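Local coordinates for uncharacterized protein (Bacteroides eggerthii DSM 20697, PDB 4ECO) that is of unknown function but, as a leucine-rich repeat protein, probably binds other proteins through its curved solenoid, at residues Ser590-Leu604 with Met615-Gly628. Sequence-based numbering, arbitrary orientation.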
ATOM      1  N   SER A 590      -1.622  -7.407  35.332  1.00 46.55           N
ATOM      2  CA  SER A 590      -0.551  -6.396  35.455  1.00 45.57           C
ATOM      3  C   SER A 590      -0.895  -5.068  34.754  1.00 47.17           C
ATOM      4  O   SER A 590      -0.229  -4.069  35.014  1.00 47.81           O
ATOM      5  CB  SER A 590       0.776  -6.936  34.928  1.00 48.10           C
ATOM      6  OG  SER A 590       0.666  -7.505  33.632  1.00 58.94           O
ATOM      7  N   VAL A 591      -1.934  -5.033  33.905  1.00 41.11           N
ATOM      8  CA  VAL A 591      -2.407  -3.789  33.282  1.00 39.10           C
ATOM      9  C   VAL A 591      -3.898  -3.684  33.589  1.00 42.69           C
ATOM     10  O   VAL A 591      -4.696  -4.433  33.027  1.00 41.09           O
ATOM     11  CB  VAL A 591      -2.111  -3.650  31.766  1.00 40.98           C
ATOM     12  CG1 VAL A 591      -2.669  -2.336  31.229  1.00 40.24           C
ATOM     13  CG2 VAL A 591      -0.619  -3.747  31.478  1.00 40.50           C
ATOM     14  N   LEU A 592      -4.265  -2.801  34.525  1.00 39.69           N
ATOM     15  CA  LEU A 592      -5.660  -2.641  34.919  1.00 38.47           C
ATOM     16  C   LEU A 592      -6.090  -1.189  34.845  1.00 42.62           C
ATOM     17  O   LEU A 592      -5.524  -0.320  35.516  1.00 43.25           O
ATOM     18  CB  LEU A 592      -5.870  -3.196  36.340  1.00 38.91           C
ATOM     19  CG  LEU A 592      -7.250  -3.067  36.991  1.00 42.16           C
ATOM     20  CD1 LEU A 592      -8.301  -3.979  36.319  1.00 40.48           C
ATOM     21  CD2 LEU A 592      -7.149  -3.429  38.444  1.00 44.09           C
ATOM     22  N   ASP A 593      -7.094  -0.940  34.006  1.00 39.90           N
ATOM     23  CA  ASP A 593      -7.705   0.371  33.851  1.00 40.06           C
ATOM     24  C   ASP A 593      -9.050   0.359  34.530  1.00 42.71           C
ATOM     25  O   ASP A 593      -9.969  -0.320  34.062  1.00 41.48           O
ATOM     26  CB  ASP A 593      -7.837   0.784  32.369  1.00 41.37           C
ATOM     27  CG  ASP A 593      -8.815   1.932  32.140  1.00 50.39           C
ATOM     28  OD1 ASP A 593      -8.728   2.949  32.868  1.00 48.92           O
ATOM     29  OD2 ASP A 593      -9.701   1.786  31.284  1.00 60.86           O
ATOM     30  N   ILE A 594      -9.153   1.091  35.647  1.00 39.34           N
ATOM     31  CA  ILE A 594     -10.398   1.244  36.396  1.00 39.97           C
ATOM     32  C   ILE A 594     -10.751   2.729  36.486  1.00 47.27           C
ATOM     33  O   ILE A 594     -11.679   3.091  37.210  1.00 50.38           O
ATOM     34  CB  ILE A 594     -10.322   0.593  37.812  1.00 42.89           C
ATOM     35  CG1 ILE A 594      -9.138   1.165  38.655  1.00 42.65           C
ATOM     36  CG2 ILE A 594     -10.320  -0.947  37.726  1.00 42.02           C
ATOM     37  CD1 ILE A 594      -9.200   0.920  40.141  1.00 37.14           C
ATOM     38  N   LYS A 595      -9.994   3.585  35.774  1.00 43.39           N
ATOM     39  CA  LYS A 595     -10.106   5.043  35.833  1.00 43.76           C
ATOM     40  C   LYS A 595     -11.495   5.492  35.426  1.00 52.56           C
ATOM     41  O   LYS A 595     -12.099   4.890  34.548  1.00 52.53           O
ATOM     42  CB  LYS A 595      -9.031   5.722  34.970  1.00 42.31           C
ATOM     43  CG  LYS A 595      -8.790   7.176  35.334  1.00 37.12           C
ATOM     44  CD  LYS A 595      -7.560   7.746  34.627  1.00 42.64           C
ATOM     45  CE  LYS A 595      -7.352   9.231  34.855  1.00 53.19           C
ATOM     46  NZ  LYS A 595      -7.016   9.547  36.270  1.00 70.26           N
ATOM     47  N   ASP A 596     -12.015   6.523  36.120  1.00 52.30           N
ATOM     48  CA  ASP A 596     -13.333   7.117  35.902  1.00 52.78           C
ATOM     49  C   ASP A 596     -14.433   6.062  36.148  1.00 58.88           C
ATOM     50  O   ASP A 596     -15.144   5.640  35.243  1.00 59.35           O
ATOM     51  CB  ASP A 596     -13.440   7.764  34.503  1.00 53.28           C
ATOM     52  CG  ASP A 596     -14.734   8.508  34.224  1.00 59.99           C
ATOM     53  OD1 ASP A 596     -15.401   8.933  35.194  1.00 63.30           O
ATOM     54  OD2 ASP A 596     -15.076   8.672  33.036  1.00 60.42           O
ATOM     55  N   ASN A 597     -14.528   5.629  37.401  1.00 55.98           N
ATOM     56  CA  ASN A 597     -15.536   4.718  37.960  1.00 54.99           C
ATOM     57  C   ASN A 597     -15.769   5.268  39.346  1.00 58.61           C
ATOM     58  O   ASN A 597     -15.218   4.757  40.320  1.00 57.93           O
ATOM     59  CB  ASN A 597     -15.060   3.250  37.925  1.00 53.13           C
ATOM     60  CG  ASN A 597     -15.291   2.536  36.621  1.00 61.18           C
ATOM     61  OD1 ASN A 597     -16.417   2.225  36.258  1.00 46.68           O
ATOM     62  ND2 ASN A 597     -14.223   2.155  35.943  1.00 56.97           N
ATOM     63  N   PRO A 598     -16.406   6.451  39.433  1.00 56.35           N
ATOM     64  CA  PRO A 598     -16.500   7.148  40.729  1.00 57.54           C
ATOM     65  C   PRO A 598     -17.175   6.378  41.870  1.00 59.96           C
ATOM     66  O   PRO A 598     -16.982   6.768  43.018  1.00 61.53           O
ATOM     67  CB  PRO A 598     -17.332   8.391  40.391  1.00 59.93           C
ATOM     68  CG  PRO A 598     -18.029   8.057  39.108  1.00 62.97           C
ATOM     69  CD  PRO A 598     -17.022   7.263  38.365  1.00 57.06           C
ATOM     70  N   ASN A 599     -17.932   5.316  41.595  1.00 53.75           N
ATOM     71  CA  ASN A 599     -18.603   4.619  42.694  1.00 54.44           C
ATOM     72  C   ASN A 599     -18.018   3.224  42.939  1.00 57.59           C
ATOM     73  O   ASN A 599     -18.664   2.406  43.605  1.00 56.97           O
ATOM     74  CB  ASN A 599     -20.101   4.528  42.420  1.00 55.49           C
ATOM     75  CG  ASN A 599     -20.727   5.889  42.241  1.00 79.37           C
ATOM     76  OD1 ASN A 599     -20.639   6.763  43.113  1.00 68.55           O
ATOM     77  ND2 ASN A 599     -21.298   6.126  41.072  1.00 72.15           N
ATOM     78  N   ILE A 600     -16.772   2.981  42.457  1.00 53.17           N
ATOM     79  CA  ILE A 600     -16.072   1.704  42.597  1.00 51.68           C
ATOM     80  C   ILE A 600     -15.628   1.516  44.059  1.00 57.12           C
ATOM     81  O   ILE A 600     -15.434   2.490  44.788  1.00 57.71           O
ATOM     82  CB  ILE A 600     -14.872   1.577  41.590  1.00 52.31           C
ATOM     83  CG1 ILE A 600     -14.512   0.096  41.315  1.00 51.15           C
ATOM     84  CG2 ILE A 600     -13.648   2.395  42.023  1.00 52.07           C
ATOM     85  CD1 ILE A 600     -13.590  -0.179  40.129  1.00 51.14           C
ATOM     86  N   SER A 601     -15.518   0.248  44.473  1.00 54.01           N
ATOM     87  CA  SER A 601     -15.025  -0.211  45.772  1.00 54.08           C
ATOM     88  C   SER A 601     -14.204  -1.461  45.471  1.00 54.82           C
ATOM     89  O   SER A 601     -14.771  -2.526  45.202  1.00 52.15           O
ATOM     90  CB  SER A 601     -16.171  -0.438  46.752  1.00 59.78           C
ATOM     91  OG  SER A 601     -15.692  -0.574  48.081  1.00 73.94           O
ATOM     92  N   ILE A 602     -12.859  -1.275  45.374  1.00 51.64           N
ATOM     93  CA  ILE A 602     -11.878  -2.288  44.970  1.00 50.40           C
ATOM     94  C   ILE A 602     -10.698  -2.358  45.973  1.00 58.09           C
ATOM     95  O   ILE A 602     -10.224  -1.330  46.474  1.00 59.33           O
ATOM     96  CB  ILE A 602     -11.400  -1.969  43.516  1.00 51.04           C
ATOM     97  CG1 ILE A 602     -10.683  -3.155  42.837  1.00 49.70           C
ATOM     98  CG2 ILE A 602     -10.635  -0.635  43.393  1.00 51.11           C
ATOM     99  CD1 ILE A 602     -10.663  -3.083  41.275  1.00 46.68           C
ATOM    100  N   ASP A 603     -10.254  -3.599  46.265  1.00 53.89           N
ATOM    101  CA  ASP A 603      -9.142  -3.944  47.150  1.00 52.24           C
ATOM    102  C   ASP A 603      -7.920  -4.325  46.301  1.00 54.04           C
ATOM    103  O   ASP A 603      -7.916  -5.375  45.651  1.00 53.49           O
ATOM    104  CB  ASP A 603      -9.563  -5.099  48.081  1.00 53.85           C
ATOM    105  CG  ASP A 603      -8.595  -5.413  49.216  1.00 57.84           C
ATOM    106  OD1 ASP A 603      -7.394  -5.117  49.072  1.00 55.07           O
ATOM    107  OD2 ASP A 603      -9.043  -5.987  50.244  1.00 62.94           O
ATOM    108  N   LEU A 604      -6.884  -3.487  46.319  1.00 49.46           N
ATOM    109  CA  LEU A 604      -5.664  -3.701  45.534  1.00 47.98           C
ATOM    110  C   LEU A 604      -4.469  -4.133  46.420  1.00 56.16           C
ATOM    111  O   LEU A 604      -3.302  -3.908  46.056  1.00 56.36           O
ATOM    112  CB  LEU A 604      -5.320  -2.419  44.757  1.00 46.26           C
ATOM    113  CG  LEU A 604      -6.344  -1.911  43.751  1.00 49.38           C
ATOM    114  CD1 LEU A 604      -5.818  -0.708  43.019  1.00 49.16           C
ATOM    115  CD2 LEU A 604      -6.674  -2.953  42.729  1.00 49.19           C
HETATM  116  N   MSE A 615       6.269  -2.623  38.776  1.00 55.75           N
HETATM  117  CA  MSE A 615       6.018  -3.833  38.005  1.00 55.48           C
HETATM  118  C   MSE A 615       4.519  -3.984  37.643  1.00 59.99           C
HETATM  119  O   MSE A 615       4.109  -5.021  37.087  1.00 59.70           O
HETATM  120  CB  MSE A 615       6.521  -5.051  38.791  1.00 58.76           C
HETATM  121  CG  MSE A 615       8.053  -5.183  38.791  1.00 66.54           C
HETATM  122 SE   MSE A 615       8.886  -5.048  37.014  0.75 73.05          SE
HETATM  123  CE  MSE A 615       8.229  -6.650  36.108  1.00 68.41           C
ATOM    124  N   TYR A 616       3.732  -2.919  37.903  1.00 55.54           N
ATOM    125  CA  TYR A 616       2.297  -2.854  37.668  1.00 54.35           C
ATOM    126  C   TYR A 616       1.917  -1.575  36.911  1.00 62.81           C
ATOM    127  O   TYR A 616       2.607  -0.556  37.031  1.00 63.96           O
ATOM    128  CB  TYR A 616       1.577  -2.906  39.022  1.00 54.45           C
ATOM    129  CG  TYR A 616       0.169  -3.432  38.933  1.00 52.70           C
ATOM    130  CD1 TYR A 616      -0.082  -4.799  38.906  1.00 54.17           C
ATOM    131  CD2 TYR A 616      -0.920  -2.564  38.882  1.00 52.65           C
ATOM    132  CE1 TYR A 616      -1.378  -5.292  38.804  1.00 54.70           C
ATOM    133  CE2 TYR A 616      -2.224  -3.046  38.807  1.00 52.77           C
ATOM    134  CZ  TYR A 616      -2.449  -4.413  38.770  1.00 55.94           C
ATOM    135  OH  TYR A 616      -3.725  -4.903  38.654  1.00 50.28           O
HETATM  136  N   MSE A 617       0.807  -1.634  36.150  1.00 60.45           N
HETATM  137  CA  MSE A 617       0.271  -0.544  35.333  1.00 60.01           C
HETATM  138  C   MSE A 617      -1.193  -0.312  35.708  1.00 59.47           C
HETATM  139  O   MSE A 617      -2.073  -1.042  35.252  1.00 58.50           O
HETATM  140  CB  MSE A 617       0.437  -0.917  33.850  1.00 63.06           C
HETATM  141  CG  MSE A 617       0.039   0.180  32.841  1.00 72.11           C
HETATM  142 SE   MSE A 617       0.945   1.908  33.083  0.75 83.14          SE
HETATM  143  CE  MSE A 617       2.891   1.268  33.122  1.00 80.23           C
ATOM    144  N   LEU A 618      -1.452   0.674  36.578  1.00 53.71           N
ATOM    145  CA  LEU A 618      -2.811   0.966  37.041  1.00 51.64           C
ATOM    146  C   LEU A 618      -3.272   2.373  36.656  1.00 53.08           C
ATOM    147  O   LEU A 618      -2.617   3.363  36.989  1.00 52.64           O
ATOM    148  CB  LEU A 618      -2.910   0.798  38.571  1.00 52.24           C
ATOM    149  CG  LEU A 618      -4.232   1.186  39.213  1.00 56.26           C
ATOM    150  CD1 LEU A 618      -5.300   0.121  38.982  1.00 56.33           C
ATOM    151  CD2 LEU A 618      -4.046   1.479  40.667  1.00 56.94           C
ATOM    152  N   PHE A 619      -4.445   2.444  35.993  1.00 47.14           N
ATOM    153  CA  PHE A 619      -5.121   3.677  35.594  1.00 45.08           C
ATOM    154  C   PHE A 619      -6.252   3.884  36.580  1.00 48.81           C
ATOM    155  O   PHE A 619      -7.134   3.030  36.696  1.00 49.38           O
ATOM    156  CB  PHE A 619      -5.600   3.589  34.142  1.00 45.20           C
ATOM    157  CG  PHE A 619      -4.502   3.209  33.177  1.00 46.00           C
ATOM    158  CD1 PHE A 619      -3.699   4.181  32.588  1.00 47.82           C
ATOM    159  CD2 PHE A 619      -4.268   1.873  32.850  1.00 48.50           C
ATOM    160  CE1 PHE A 619      -2.682   3.824  31.682  1.00 47.18           C
ATOM    161  CE2 PHE A 619      -3.248   1.518  31.946  1.00 49.85           C
ATOM    162  CZ  PHE A 619      -2.472   2.498  31.360  1.00 46.52           C
ATOM    163  N   TYR A 620      -6.174   4.950  37.370  1.00 44.70           N
ATOM    164  CA  TYR A 620      -7.134   5.209  38.439  1.00 45.64           C
ATOM    165  C   TYR A 620      -7.245   6.706  38.782  1.00 52.51           C
ATOM    166  O   TYR A 620      -6.461   7.531  38.281  1.00 53.04           O
ATOM    167  CB  TYR A 620      -6.673   4.435  39.706  1.00 47.09           C
ATOM    168  CG  TYR A 620      -5.520   5.091  40.455  1.00 48.07           C
ATOM    169  CD1 TYR A 620      -4.238   5.137  39.909  1.00 47.88           C
ATOM    170  CD2 TYR A 620      -5.717   5.669  41.711  1.00 50.44           C
ATOM    171  CE1 TYR A 620      -3.187   5.756  40.584  1.00 47.29           C
ATOM    172  CE2 TYR A 620      -4.666   6.280  42.401  1.00 51.95           C
ATOM    173  CZ  TYR A 620      -3.404   6.323  41.832  1.00 53.72           C
ATOM    174  OH  TYR A 620      -2.359   6.888  42.520  1.00 50.15           O
ATOM    175  N   ASP A 621      -8.191   7.033  39.687  1.00 48.96           N
ATOM    176  CA  ASP A 621      -8.404   8.372  40.247  1.00 49.61           C
ATOM    177  C   ASP A 621      -8.167   8.300  41.734  1.00 54.26           C
ATOM    178  O   ASP A 621      -8.693   7.383  42.368  1.00 54.07           O
ATOM    179  CB  ASP A 621      -9.826   8.908  39.963  1.00 51.20           C
ATOM    180  CG  ASP A 621     -10.318   8.786  38.544  1.00 55.07           C
ATOM    181  OD1 ASP A 621      -9.626   9.293  37.634  1.00 54.23           O
ATOM    182  OD2 ASP A 621     -11.446   8.251  38.351  1.00 60.17           O
ATOM    183  N   LYS A 622      -7.419   9.266  42.314  1.00 50.75           N
ATOM    184  CA  LYS A 622      -7.123   9.275  43.765  1.00 50.43           C
ATOM    185  C   LYS A 622      -8.405   9.466  44.582  1.00 56.54           C
ATOM    186  O   LYS A 622      -8.424   9.140  45.765  1.00 58.63           O
ATOM    187  CB  LYS A 622      -6.083  10.349  44.108  1.00 51.70           C
ATOM    188  CG  LYS A 622      -4.723  10.062  43.470  1.00 48.30           C
ATOM    189  CD  LYS A 622      -3.684  11.125  43.744  1.00 57.27           C
ATOM    190  CE  LYS A 622      -2.383  10.805  43.032  1.00 72.54           C
ATOM    191  NZ  LYS A 622      -1.375  11.896  43.160  1.00 83.83           N
ATOM    192  N   THR A 623      -9.501   9.891  43.926  1.00 53.18           N
ATOM    193  CA  THR A 623     -10.827  10.086  44.529  1.00 53.77           C
ATOM    194  C   THR A 623     -11.619   8.767  44.621  1.00 57.69           C
ATOM    195  O   THR A 623     -12.682   8.750  45.242  1.00 58.34           O
ATOM    196  CB  THR A 623     -11.642  11.125  43.722  1.00 59.61           C
ATOM    197  OG1 THR A 623     -11.489  10.880  42.319  1.00 60.43           O
ATOM    198  CG2 THR A 623     -11.245  12.541  44.040  1.00 55.86           C
ATOM    199  N   GLN A 624     -11.134   7.683  43.979  1.00 54.00           N
ATOM    200  CA  GLN A 624     -11.836   6.396  43.983  1.00 53.54           C
ATOM    201  C   GLN A 624     -11.623   5.685  45.309  1.00 60.60           C
ATOM    202  O   GLN A 624     -10.593   5.899  45.957  1.00 62.49           O
ATOM    203  CB  GLN A 624     -11.383   5.502  42.810  1.00 52.60           C
ATOM    204  CG  GLN A 624     -11.767   6.045  41.438  1.00 59.87           C
ATOM    205  CD  GLN A 624     -11.365   5.147  40.296  1.00 62.17           C
ATOM    206  OE1 GLN A 624     -10.187   5.057  39.904  1.00 48.27           O
ATOM    207  NE2 GLN A 624     -12.354   4.536  39.677  1.00 51.46           N
ATOM    208  N   ASP A 625     -12.597   4.842  45.717  1.00 56.32           N
ATOM    209  CA  ASP A 625     -12.522   4.062  46.952  1.00 56.69           C
ATOM    210  C   ASP A 625     -11.656   2.797  46.718  1.00 59.94           C
ATOM    211  O   ASP A 625     -12.167   1.671  46.565  1.00 58.94           O
ATOM    212  CB  ASP A 625     -13.938   3.718  47.454  1.00 59.31           C
ATOM    213  CG  ASP A 625     -14.002   2.828  48.683  1.00 69.69           C
ATOM    214  OD1 ASP A 625     -13.050   2.877  49.510  1.00 70.23           O
ATOM    215  OD2 ASP A 625     -14.999   2.072  48.817  1.00 73.78           O
ATOM    216  N   ILE A 626     -10.327   3.011  46.696  1.00 56.51           N
ATOM    217  CA  ILE A 626      -9.316   1.972  46.514  1.00 56.13           C
ATOM    218  C   ILE A 626      -8.723   1.604  47.895  1.00 64.22           C
ATOM    219  O   ILE A 626      -8.219   2.472  48.617  1.00 66.00           O
ATOM    220  CB  ILE A 626      -8.245   2.442  45.508  1.00 57.61           C
ATOM    221  CG1 ILE A 626      -8.845   2.576  44.093  1.00 56.02           C
ATOM    222  CG2 ILE A 626      -7.040   1.510  45.512  1.00 58.16           C
ATOM    223  CD1 ILE A 626      -8.209   3.623  43.198  1.00 55.68           C
ATOM    224  N   ARG A 627      -8.809   0.321  48.261  1.00 60.70           N
ATOM    225  CA  ARG A 627      -8.285  -0.162  49.533  1.00 61.69           C
ATOM    226  C   ARG A 627      -7.001  -0.975  49.320  1.00 63.88           C
ATOM    227  O   ARG A 627      -6.785  -1.538  48.245  1.00 61.90           O
ATOM    228  CB  ARG A 627      -9.347  -1.011  50.280  1.00 63.58           C
ATOM    229  CG  ARG A 627     -10.544  -0.212  50.832  1.00 79.54           C
ATOM    230  CD  ARG A 627     -11.891  -0.656  50.271  1.00 93.76           C
ATOM    231  NE  ARG A 627     -12.992   0.190  50.750  1.00109.56           N
ATOM    232  CZ  ARG A 627     -13.794  -0.099  51.775  1.00132.17           C
ATOM    233  NH1 ARG A 627     -13.648  -1.238  52.443  1.00122.58           N
ATOM    234  NH2 ARG A 627     -14.757   0.741  52.130  1.00121.50           N
ATOM    235  N   GLY A 628      -6.167  -1.010  50.352  1.00 61.15           N
ATOM    236  CA  GLY A 628      -4.951  -1.813  50.389  1.00 60.92           C
ATOM    237  C   GLY A 628      -3.668  -1.273  49.798  1.00 64.61           C
ATOM    238  O   GLY A 628      -2.693  -2.024  49.694  1.00 65.15           O
TER
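L592 and L618, from successive coils of the leucine-rich repeat solenoid, run alongside each other into its interior. L592 CD2 is 4.0 Å from L618 CD1. From the far wall of the coils L604 brings CD1 to L618 CD2 (3.7 Å) and to I626 CG2. I594 CD1 meets I626 CD1 end to end. The Y616 ring lies with one face over S590 O, and its OH end touches L592 CB.

Two parallel ladders tie the coils, 591-593 with 617-619 and 601-603 with 625-627. Between the ladders, Q624 NE2 bonds I594 O and N597 O of the other coil's turn, each at 2.9 Å. Both acceptors lie in the Q624 amide plane, and the bonds are nearly straight (173° and 169°). N597 ND2 meets I594 O from the opposite face. D621 N bonds to Q624 OE1, so both ends of the amide are held. N597 sits at the asparagine position of the LxLxxN repeat pattern and also bonds I573 O and I578 N of the previous coil; Q624 bonds from the following one.

The solvent side is more polar and open. At the turns, the K595 chain runs extended and bends only at its last torsion (chi4 67°), bringing NZ to Y620 O and to D621 OD1 in a salt bridge (3.0 Å). D621 OD2 takes D596 N, while D596 pairs with R553. On the second ladder, S601 OG donates to D625 OD2 (2.8 Å) from above the carboxylate plane. On the V591 face of the first ladder, the exposed F619 ring meets V591 CG1 at its edge.

Strand 570-572 continues the ladder beyond 591-593, and helix 608-612, in the link between coils, packs against Y616. The contact lies near the C-terminal end of the solenoid.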